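Local structure of molybdopterin molybdotransferase (Pyrococcus horikoshii, 1UZ5) at residues 191-196 against 201-206; 227-230 against 234-237; 299-304 against 308-313; 360-365 against 369-374. The protein probably catalyses the magnesium-dependent insertion of molybdate into adenylyl-molybdopterin, releasing AMP and yielding the molybdenum cofactor. All coordinates share one frame; numbering follows the deposited sequence.

Contact 1: 191-196 against 201-206; sequences EIVPPG and PGQIYD
The ring of Y205 receives P194 O at its edge, in plane, 3.6 Å from CD1, while V193 CG2 and P195 CA approach it obliquely. V193 CG2 comes within 3.7 Å of Y205 CD1, and the hydroxyl of the tyrosine bonds to N197 O in the connecting turn. The side chains of V193 and Q203 cross at about a right angle, and V193 CG1 comes 3.6 Å from Q203 NE2; Q203 OE1 accepts from K200 N. A branched valine thus serves two flat neighbours at once. Next to I204, E191 CG, placed between the backbone N and the carbonyl carbon (chi1 80°), lies alongside I204 CG1, 3.6 Å away, both chains pointing the same way. I192 CG2 meets D206 CB at 3.8 Å; the aspartate carboxylate turns to S187 OG and to the amides of G209 and R210 at the start of helix 208-219. Three backbone bonds join the segments: I204 N to E191 O (2.8 Å), V193 N to I204 O (3.0 Å) and D206 N to V193 O (3.1 Å). This staggered pattern is that of a two-stranded parallel sheet, here a small surface excursion between strand 182-188 and helix 208-219 of the probable molybdopterin-binding domain.

Contact 2: 227-230 against 234-237; sequences GVAR and ESLK
Extended backbone at A229 and R230 runs off the end of strand 222-229 and passes the first turn of helix 233-246, with the CA atoms of A229 and L236 5.4 Å apart. R230 N donates to S235 OG at 2.9 Å, with an N-H...O angle of 143°, a somewhat bent bond. The hydroxyl reaches that amide because OG stands anti to the backbone N of S235 (chi1 -179°), which carries it off the helix toward the strand end. Serine suits the place: it is small enough to let the chain pass close by, yet supplies an acceptor for an amide just beyond the strand. R230 CB rests 3.6 Å from S235 OG, and the rest of the arginine bends away, brushing N190. A strand leading through a tight loop into a helix in this way is one step of the beta-alpha-beta architecture of the probable molybdopterin-binding domain, where 222-229 is an outermost strand of the mixed sheet. Within that loop D232 accepts from S235 N through OD1, so both the amide and the hydroxyl of S235 help to fix the turn. Beside the polar pair, A229 CB points toward the helix and meets L236 CD1 at 3.9 Å. Alanine keeps the strand-helix spacing short, and the buried leucine beside it also touches T188 on strand 182-188 and T264 and V267 on helix 263-271.

Contact 3: 299-304 against 308-313; sequences GLPGYP and LTNFTL
L300, the last residue of strand 295-300, directs its side chain at the helix and divides its two methyls between successive residues. CD1 lies 3.9 Å from F311 CA, and CD2 the same distance from N310 CB. The leucine and the asparagine slide past each other in opposite directions, and the forked end of L300 suits a helix surface where it can touch backbone and CB atoms alike. P301 follows, its CD 4.0 Å from N310 CB; its ring crosses the asparagine side chain at about a right angle, giving a rigid apolar surface with no amide hydrogen to satisfy. Beyond G302 and Y303, the latter at the N-cap position, P304 opens the helix, where proline costs no hydrogen bond. Its carbonyl receives L308 N at 3.0 Å, the regular i to i+4 bond, and L308 CB sits 3.4 Å from the same oxygen. One turn on, L308 O takes both T312 N and T312 OG1, from opposite faces of its plane. Buried for the most part, the contact joins strand 295-300 to helix 304-322; F311 leans onto L212, A215 and I216 of helix 208-219, while T309, T312 and L313 pack on F378 of strand 377-381.

Contact 4: 360-365 against 369-374; sequences VPILKG and VTSFID
Van der Waals packing of I362 against S371 and the helix backbone carries this contact. The isoleucine side chain points at the helix and spreads its two branches over it: CG2 lies 3.6 Å from S371 OG and 3.7 Å from S371 CB, while CD1 reaches farther along, to 3.6 Å from S371 O and 4.0 Å from D374 CB. The spread follows from the torsions, with CG1 anti to the carbonyl carbon (chi1 -66°) and the chain extended at chi2 (178°), which brings CD1 up to the last turn of the helix. A branched isoleucine suits this spot, since CG2 meets the serine side chain, while CD1 meets S371 O and the backbone and CB of D374. It also touches A375, just past the helix end.

The polar side of the contact centres on S371. Its hydroxyl sits beside I362 and comes within 3.4 Å of L363 O, a proximity that is not a hydrogen bond. Its bonding partners are G367 O and S366 OG, in the turn between the segments, and L363 O in turn accepts from S366 OG. S366 therefore bridges the two sides, linking strand exit to helix start. Serine is small enough to be buried here while its hydroxyl serves the turn.

Within the helix, the ordinary backbone bonds I373 N to V369 O and D374 N to T370 O, each 2.9 Å, belong to the turns that carry S371 and D374, three residues apart and so facing the same side. The whole is a strand-turn-helix unit of the MoeA C-terminal region, domain IV, in which helix 368-374 follows strand 358-361 and leads to strand 377-381 of the same sheet.

Contacts 1, 2 and 3 fall in the probable molybdopterin-binding domain, contact 4 in domain IV. Contacts 1 and 2 touch, their centres 14 Å apart: I192 O lies 3.5 Å from V228 CG1, so the small parallel sheet packs on the edge strand that contact 2 leaves. Contacts 2 and 3 share the large mixed sheet at different strands, with centres 19 Å apart and no touch. Contact 3, in the probable molybdopterin-binding region, touches contact 4, in the C-terminal region, P304 CB to F372 CB 3.8 Å, with the hydroxyl of Y303 near S371. A sulfate about 5 Å from the L236 side chain in contact 2, probably from the crystallisation liquor, may mark a pocket.

Contact 1: 191-196 against 201-206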
# COMPACT_ATOMS: atom_id res chain seq x y z
N GLU A 191 -22.50 -7.73 28.21
CA GLU A 191 -23.63 -7.15 27.48
C GLU A 191 -23.55 -7.39 25.97
O GLU A 191 -24.52 -7.17 25.25
CB GLU A 191 -23.70 -5.64 27.74
CG GLU A 191 -22.73 -4.80 26.91
CD GLU A 191 -21.30 -4.81 27.44
OE1 GLU A 191 -20.91 -5.78 28.12
OE2 GLU A 191 -20.57 -3.83 27.16
N ILE A 192 -22.40 -7.85 25.49
CA ILE A 192 -22.22 -8.05 24.05
C ILE A 192 -22.66 -9.37 23.45
O ILE A 192 -22.40 -10.44 23.99
CB ILE A 192 -20.74 -7.82 23.66
CG1 ILE A 192 -20.31 -6.42 24.09
CG2 ILE A 192 -20.57 -7.97 22.14
CD1 ILE A 192 -18.84 -6.13 23.87
N VAL A 193 -23.34 -9.29 22.31
CA VAL A 193 -23.78 -10.48 21.57
C VAL A 193 -23.45 -10.27 20.09
O VAL A 193 -23.40 -9.13 19.60
CB VAL A 193 -25.30 -10.74 21.73
CG1 VAL A 193 -25.66 -10.83 23.20
CG2 VAL A 193 -26.10 -9.66 21.03
N PRO A 194 -23.19 -11.36 19.35
CA PRO A 194 -22.86 -11.25 17.92
C PRO A 194 -24.06 -10.81 17.09
O PRO A 194 -25.21 -11.14 17.41
CB PRO A 194 -22.40 -12.67 17.57
CG PRO A 194 -21.90 -13.22 18.88
CD PRO A 194 -22.95 -12.73 19.84
N PRO A 195 -23.83 -10.08 15.99
CA PRO A 195 -24.97 -9.65 15.17
C PRO A 195 -25.73 -10.87 14.66
O PRO A 195 -25.19 -11.98 14.63
CB PRO A 195 -24.31 -8.85 14.05
CG PRO A 195 -22.99 -9.53 13.89
CD PRO A 195 -22.55 -9.73 15.33
N GLY A 196 -26.98 -10.68 14.27
CA GLY A 196 -27.77 -11.80 13.78
C GLY A 196 -28.60 -12.42 14.89
O GLY A 196 -29.70 -12.92 14.64
N PRO A 201 -33.27 -7.40 26.41
CA PRO A 201 -33.07 -6.07 26.98
C PRO A 201 -31.78 -6.07 27.81
O PRO A 201 -31.53 -7.01 28.55
CB PRO A 201 -34.32 -5.87 27.83
CG PRO A 201 -35.37 -6.63 27.05
CD PRO A 201 -34.63 -7.90 26.69
N GLY A 202 -30.97 -5.02 27.67
CA GLY A 202 -29.72 -4.97 28.41
C GLY A 202 -28.50 -5.39 27.59
O GLY A 202 -27.36 -5.17 27.99
N GLN A 203 -28.73 -6.01 26.44
CA GLN A 203 -27.62 -6.44 25.58
C GLN A 203 -27.45 -5.52 24.38
O GLN A 203 -28.38 -4.82 23.97
CB GLN A 203 -27.87 -7.85 25.07
CG GLN A 203 -28.05 -8.91 26.15
CD GLN A 203 -28.40 -10.27 25.56
OE1 GLN A 203 -29.22 -10.36 24.63
NE2 GLN A 203 -27.80 -11.32 26.09
N ILE A 204 -26.24 -5.52 23.81
CA ILE A 204 -25.96 -4.72 22.62
C ILE A 204 -25.18 -5.60 21.64
O ILE A 204 -24.67 -6.66 22.01
CB ILE A 204 -25.14 -3.47 22.95
CG1 ILE A 204 -23.81 -3.88 23.58
CG2 ILE A 204 -25.92 -2.56 23.90
CD1 ILE A 204 -22.85 -2.72 23.74
N TYR A 205 -25.07 -5.17 20.39
CA TYR A 205 -24.34 -5.92 19.38
C TYR A 205 -22.88 -5.51 19.32
O TYR A 205 -22.54 -4.36 19.57
CB TYR A 205 -24.98 -5.71 18.01
CG TYR A 205 -26.31 -6.38 17.85
CD1 TYR A 205 -26.41 -7.77 17.85
CD2 TYR A 205 -27.47 -5.63 17.68
CE1 TYR A 205 -27.65 -8.40 17.68
CE2 TYR A 205 -28.70 -6.24 17.52
CZ TYR A 205 -28.79 -7.62 17.51
OH TYR A 205 -30.01 -8.23 17.33
N ASP A 206 -22.02 -6.46 18.98
CA ASP A 206 -20.60 -6.17 18.86
C ASP A 206 -20.38 -5.14 17.76
O ASP A 206 -21.10 -5.13 16.76
CB ASP A 206 -19.81 -7.42 18.48
CG ASP A 206 -18.39 -7.10 18.03
OD1 ASP A 206 -17.58 -6.70 18.88
OD2 ASP A 206 -18.10 -7.23 16.81

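Contact 2: 227-230 against 234-237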
# COMPACT_ATOMS: atom_id res chain seq x y z
N GLY A 227 -14.73 -14.19 18.29
CA GLY A 227 -16.03 -14.17 18.94
C GLY A 227 -16.08 -13.30 20.19
O GLY A 227 -15.17 -12.52 20.47
N VAL A 228 -17.16 -13.45 20.94
CA VAL A 228 -17.38 -12.68 22.16
C VAL A 228 -17.06 -13.45 23.43
O VAL A 228 -17.50 -14.58 23.60
CB VAL A 228 -18.85 -12.21 22.22
CG1 VAL A 228 -19.12 -11.50 23.55
CG2 VAL A 228 -19.15 -11.29 21.05
N ALA A 229 -16.31 -12.83 24.34
CA ALA A 229 -15.98 -13.47 25.61
C ALA A 229 -16.70 -12.79 26.78
O ALA A 229 -16.74 -11.57 26.87
CB ALA A 229 -14.48 -13.43 25.84
N ARG A 230 -17.28 -13.59 27.67
CA ARG A 230 -17.95 -13.05 28.85
C ARG A 230 -16.86 -12.41 29.71
O ARG A 230 -15.69 -12.79 29.61
CB ARG A 230 -18.63 -14.17 29.65
CG ARG A 230 -19.86 -14.77 28.98
CD ARG A 230 -21.08 -13.91 29.22
NE ARG A 230 -21.45 -13.86 30.63
CZ ARG A 230 -22.45 -13.14 31.13
NH1 ARG A 230 -23.20 -12.40 30.32
NH2 ARG A 230 -22.71 -13.16 32.43
N GLU A 234 -12.73 -17.93 33.20
CA GLU A 234 -12.87 -19.08 32.32
C GLU A 234 -13.15 -18.72 30.86
O GLU A 234 -12.42 -19.13 29.97
CB GLU A 234 -13.95 -20.03 32.83
CG GLU A 234 -15.36 -19.47 32.83
CD GLU A 234 -16.40 -20.49 33.25
OE1 GLU A 234 -16.51 -21.54 32.58
OE2 GLU A 234 -17.11 -20.25 34.26
N SER A 235 -14.21 -17.95 30.63
CA SER A 235 -14.58 -17.56 29.27
C SER A 235 -13.44 -16.87 28.53
O SER A 235 -13.09 -17.24 27.42
CB SER A 235 -15.80 -16.64 29.31
OG SER A 235 -16.20 -16.27 28.00
N LEU A 236 -12.85 -15.86 29.16
CA LEU A 236 -11.77 -15.11 28.55
C LEU A 236 -10.50 -15.93 28.33
O LEU A 236 -9.89 -15.86 27.26
CB LEU A 236 -11.46 -13.87 29.39
CG LEU A 236 -10.50 -12.86 28.78
CD1 LEU A 236 -11.00 -12.44 27.41
CD2 LEU A 236 -10.37 -11.66 29.69
N LYS A 237 -10.09 -16.71 29.33
CA LYS A 237 -8.88 -17.52 29.20
C LYS A 237 -8.98 -18.53 28.06
O LYS A 237 -8.04 -18.71 27.29
CB LYS A 237 -8.58 -18.27 30.50
CG LYS A 237 -7.19 -18.92 30.51
CD LYS A 237 -6.93 -19.75 31.76
CE LYS A 237 -7.77 -21.02 31.76
NZ LYS A 237 -7.43 -21.92 32.90

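Contact 3: 299-304 against 308-313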
# COMPACT_ATOMS: atom_id res chain seq x y z
N GLY A 299 -4.76 -5.35 24.72
CA GLY A 299 -6.04 -5.23 25.39
C GLY A 299 -6.42 -3.77 25.22
O GLY A 299 -5.82 -2.90 25.85
N LEU A 300 -7.38 -3.49 24.34
CA LEU A 300 -7.78 -2.11 24.08
C LEU A 300 -9.12 -1.74 24.70
O LEU A 300 -9.91 -2.61 25.07
CB LEU A 300 -7.85 -1.88 22.56
CG LEU A 300 -6.65 -2.33 21.73
CD1 LEU A 300 -6.93 -2.04 20.26
CD2 LEU A 300 -5.39 -1.61 22.18
N PRO A 301 -9.40 -0.43 24.81
CA PRO A 301 -10.65 0.09 25.38
C PRO A 301 -11.88 -0.38 24.59
O PRO A 301 -11.79 -0.67 23.40
CB PRO A 301 -10.48 1.61 25.27
CG PRO A 301 -9.00 1.80 25.34
CD PRO A 301 -8.49 0.68 24.47
N GLY A 302 -13.02 -0.46 25.27
CA GLY A 302 -14.24 -0.88 24.62
C GLY A 302 -14.98 0.24 23.91
O GLY A 302 -15.76 -0.02 23.00
N TYR A 303 -14.74 1.48 24.32
CA TYR A 303 -15.39 2.62 23.68
C TYR A 303 -14.85 2.69 22.24
O TYR A 303 -13.66 2.86 22.04
CB TYR A 303 -15.06 3.92 24.41
CG TYR A 303 -15.91 5.09 23.98
CD1 TYR A 303 -17.29 5.07 24.18
CD2 TYR A 303 -15.35 6.20 23.35
CE1 TYR A 303 -18.09 6.13 23.76
CE2 TYR A 303 -16.14 7.26 22.93
CZ TYR A 303 -17.52 7.22 23.14
OH TYR A 303 -18.32 8.25 22.70
N PRO A 304 -15.74 2.57 21.24
CA PRO A 304 -15.40 2.59 19.81
C PRO A 304 -14.27 3.52 19.34
O PRO A 304 -13.28 3.05 18.78
CB PRO A 304 -16.74 2.90 19.15
CG PRO A 304 -17.68 2.12 20.02
CD PRO A 304 -17.20 2.50 21.41
N LEU A 308 -10.39 2.51 18.44
CA LEU A 308 -9.85 2.90 17.15
C LEU A 308 -8.56 3.70 17.32
O LEU A 308 -7.57 3.47 16.63
CB LEU A 308 -10.89 3.73 16.39
CG LEU A 308 -10.53 4.22 14.99
CD1 LEU A 308 -10.09 3.06 14.12
CD2 LEU A 308 -11.75 4.92 14.39
N THR A 309 -8.58 4.64 18.26
CA THR A 309 -7.42 5.47 18.53
C THR A 309 -6.25 4.64 19.02
O THR A 309 -5.13 4.77 18.51
CB THR A 309 -7.74 6.56 19.56
OG1 THR A 309 -8.59 7.54 18.96
CG2 THR A 309 -6.46 7.23 20.06
N ASN A 310 -6.49 3.78 20.01
CA ASN A 310 -5.41 2.96 20.55
C ASN A 310 -4.93 1.93 19.54
O ASN A 310 -3.76 1.56 19.52
CB ASN A 310 -5.87 2.26 21.83
CG ASN A 310 -5.89 3.20 23.03
OD1 ASN A 310 -6.46 4.29 22.98
ND2 ASN A 310 -5.26 2.77 24.11
N PHE A 311 -5.84 1.45 18.70
CA PHE A 311 -5.50 0.47 17.66
C PHE A 311 -4.47 1.11 16.74
O PHE A 311 -3.41 0.54 16.46
CB PHE A 311 -6.75 0.10 16.87
CG PHE A 311 -6.48 -0.65 15.59
CD1 PHE A 311 -6.06 -1.97 15.61
CD2 PHE A 311 -6.67 -0.03 14.35
CE1 PHE A 311 -5.83 -2.67 14.43
CE2 PHE A 311 -6.45 -0.72 13.16
CZ PHE A 311 -6.03 -2.05 13.20
N THR A 312 -4.78 2.32 16.29
CA THR A 312 -3.92 3.07 15.39
C THR A 312 -2.55 3.38 15.98
O THR A 312 -1.53 3.26 15.31
CB THR A 312 -4.60 4.39 15.00
OG1 THR A 312 -5.84 4.11 14.35
CG2 THR A 312 -3.71 5.21 14.06
N LEU A 313 -2.54 3.79 17.25
CA LEU A 313 -1.30 4.14 17.93
C LEU A 313 -0.40 2.97 18.27
O LEU A 313 0.82 3.07 18.16
CB LEU A 313 -1.62 4.91 19.21
CG LEU A 313 -2.09 6.36 19.05
CD1 LEU A 313 -2.60 6.89 20.38
CD2 LEU A 313 -0.93 7.21 18.54

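Contact 4: 360-365 against 369-374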
# COMPACT_ATOMS: atom_id res chain seq x y z
N VAL A 360 -13.26 19.19 13.44
CA VAL A 360 -14.36 19.39 14.37
C VAL A 360 -14.30 18.35 15.49
O VAL A 360 -14.49 17.16 15.25
CB VAL A 360 -15.72 19.26 13.66
CG1 VAL A 360 -16.85 19.55 14.64
CG2 VAL A 360 -15.78 20.20 12.48
N PRO A 361 -14.01 18.79 16.72
CA PRO A 361 -13.93 17.87 17.86
C PRO A 361 -15.21 17.06 18.03
O PRO A 361 -16.31 17.59 17.86
CB PRO A 361 -13.67 18.81 19.04
CG PRO A 361 -12.90 19.93 18.41
CD PRO A 361 -13.68 20.16 17.13
N ILE A 362 -15.06 15.79 18.37
CA ILE A 362 -16.21 14.92 18.58
C ILE A 362 -16.58 14.89 20.06
O ILE A 362 -15.70 14.78 20.92
CB ILE A 362 -15.92 13.49 18.07
CG1 ILE A 362 -15.75 13.53 16.55
CG2 ILE A 362 -17.05 12.55 18.47
CD1 ILE A 362 -15.42 12.19 15.94
N LEU A 363 -17.87 14.97 20.35
CA LEU A 363 -18.35 14.97 21.73
C LEU A 363 -18.94 13.65 22.22
O LEU A 363 -19.28 12.77 21.43
CB LEU A 363 -19.39 16.08 21.92
CG LEU A 363 -18.94 17.50 21.56
CD1 LEU A 363 -20.10 18.46 21.78
CD2 LEU A 363 -17.74 17.89 22.40
N LYS A 364 -19.06 13.54 23.53
CA LYS A 364 -19.59 12.36 24.21
C LYS A 364 -21.05 12.08 23.86
O LYS A 364 -21.37 11.09 23.19
CB LYS A 364 -19.47 12.53 25.73
CG LYS A 364 -18.90 13.88 26.19
CD LYS A 364 -19.67 15.09 25.65
CE LYS A 364 -21.13 15.09 26.07
NZ LYS A 364 -21.91 16.14 25.36
N GLY A 365 -21.94 12.95 24.33
CA GLY A 365 -23.36 12.80 24.10
C GLY A 365 -23.80 12.41 22.70
O GLY A 365 -24.91 11.90 22.53
N VAL A 369 -21.66 5.03 18.84
CA VAL A 369 -21.63 4.65 17.43
C VAL A 369 -21.48 5.84 16.49
O VAL A 369 -20.65 5.83 15.59
CB VAL A 369 -22.88 3.83 17.08
CG1 VAL A 369 -22.82 3.38 15.63
CG2 VAL A 369 -22.97 2.62 18.00
N THR A 370 -22.28 6.89 16.72
CA THR A 370 -22.21 8.08 15.89
C THR A 370 -20.81 8.69 15.95
O THR A 370 -20.31 9.20 14.95
CB THR A 370 -23.26 9.13 16.36
OG1 THR A 370 -24.58 8.64 16.07
CG2 THR A 370 -23.06 10.46 15.65
N SER A 371 -20.19 8.63 17.12
CA SER A 371 -18.84 9.17 17.30
C SER A 371 -17.86 8.37 16.45
O SER A 371 -16.95 8.92 15.83
CB SER A 371 -18.42 9.08 18.77
OG SER A 371 -19.25 9.89 19.58
N PHE A 372 -18.04 7.06 16.46
CA PHE A 372 -17.21 6.15 15.69
C PHE A 372 -17.33 6.50 14.21
O PHE A 372 -16.33 6.63 13.50
CB PHE A 372 -17.68 4.72 15.93
CG PHE A 372 -17.07 3.70 15.01
CD1 PHE A 372 -15.78 3.22 15.24
CD2 PHE A 372 -17.80 3.19 13.95
CE1 PHE A 372 -15.23 2.24 14.42
CE2 PHE A 372 -17.26 2.20 13.12
CZ PHE A 372 -15.97 1.73 13.36
N ILE A 373 -18.56 6.67 13.75
CA ILE A 373 -18.83 7.01 12.36
C ILE A 373 -18.19 8.34 11.97
O ILE A 373 -17.60 8.44 10.89
CB ILE A 373 -20.35 7.10 12.09
CG1 ILE A 373 -20.99 5.72 12.27
CG2 ILE A 373 -20.59 7.64 10.68
CD1 ILE A 373 -20.41 4.65 11.36
N ASP A 374 -18.30 9.35 12.83
CA ASP A 374 -17.75 10.68 12.55
C ASP A 374 -16.24 10.86 12.70
O ASP A 374 -15.67 11.79 12.13
CB ASP A 374 -18.44 11.73 13.43
CG ASP A 374 -19.94 11.79 13.22
OD1 ASP A 374 -20.39 11.51 12.08
OD2 ASP A 374 -20.66 12.12 14.18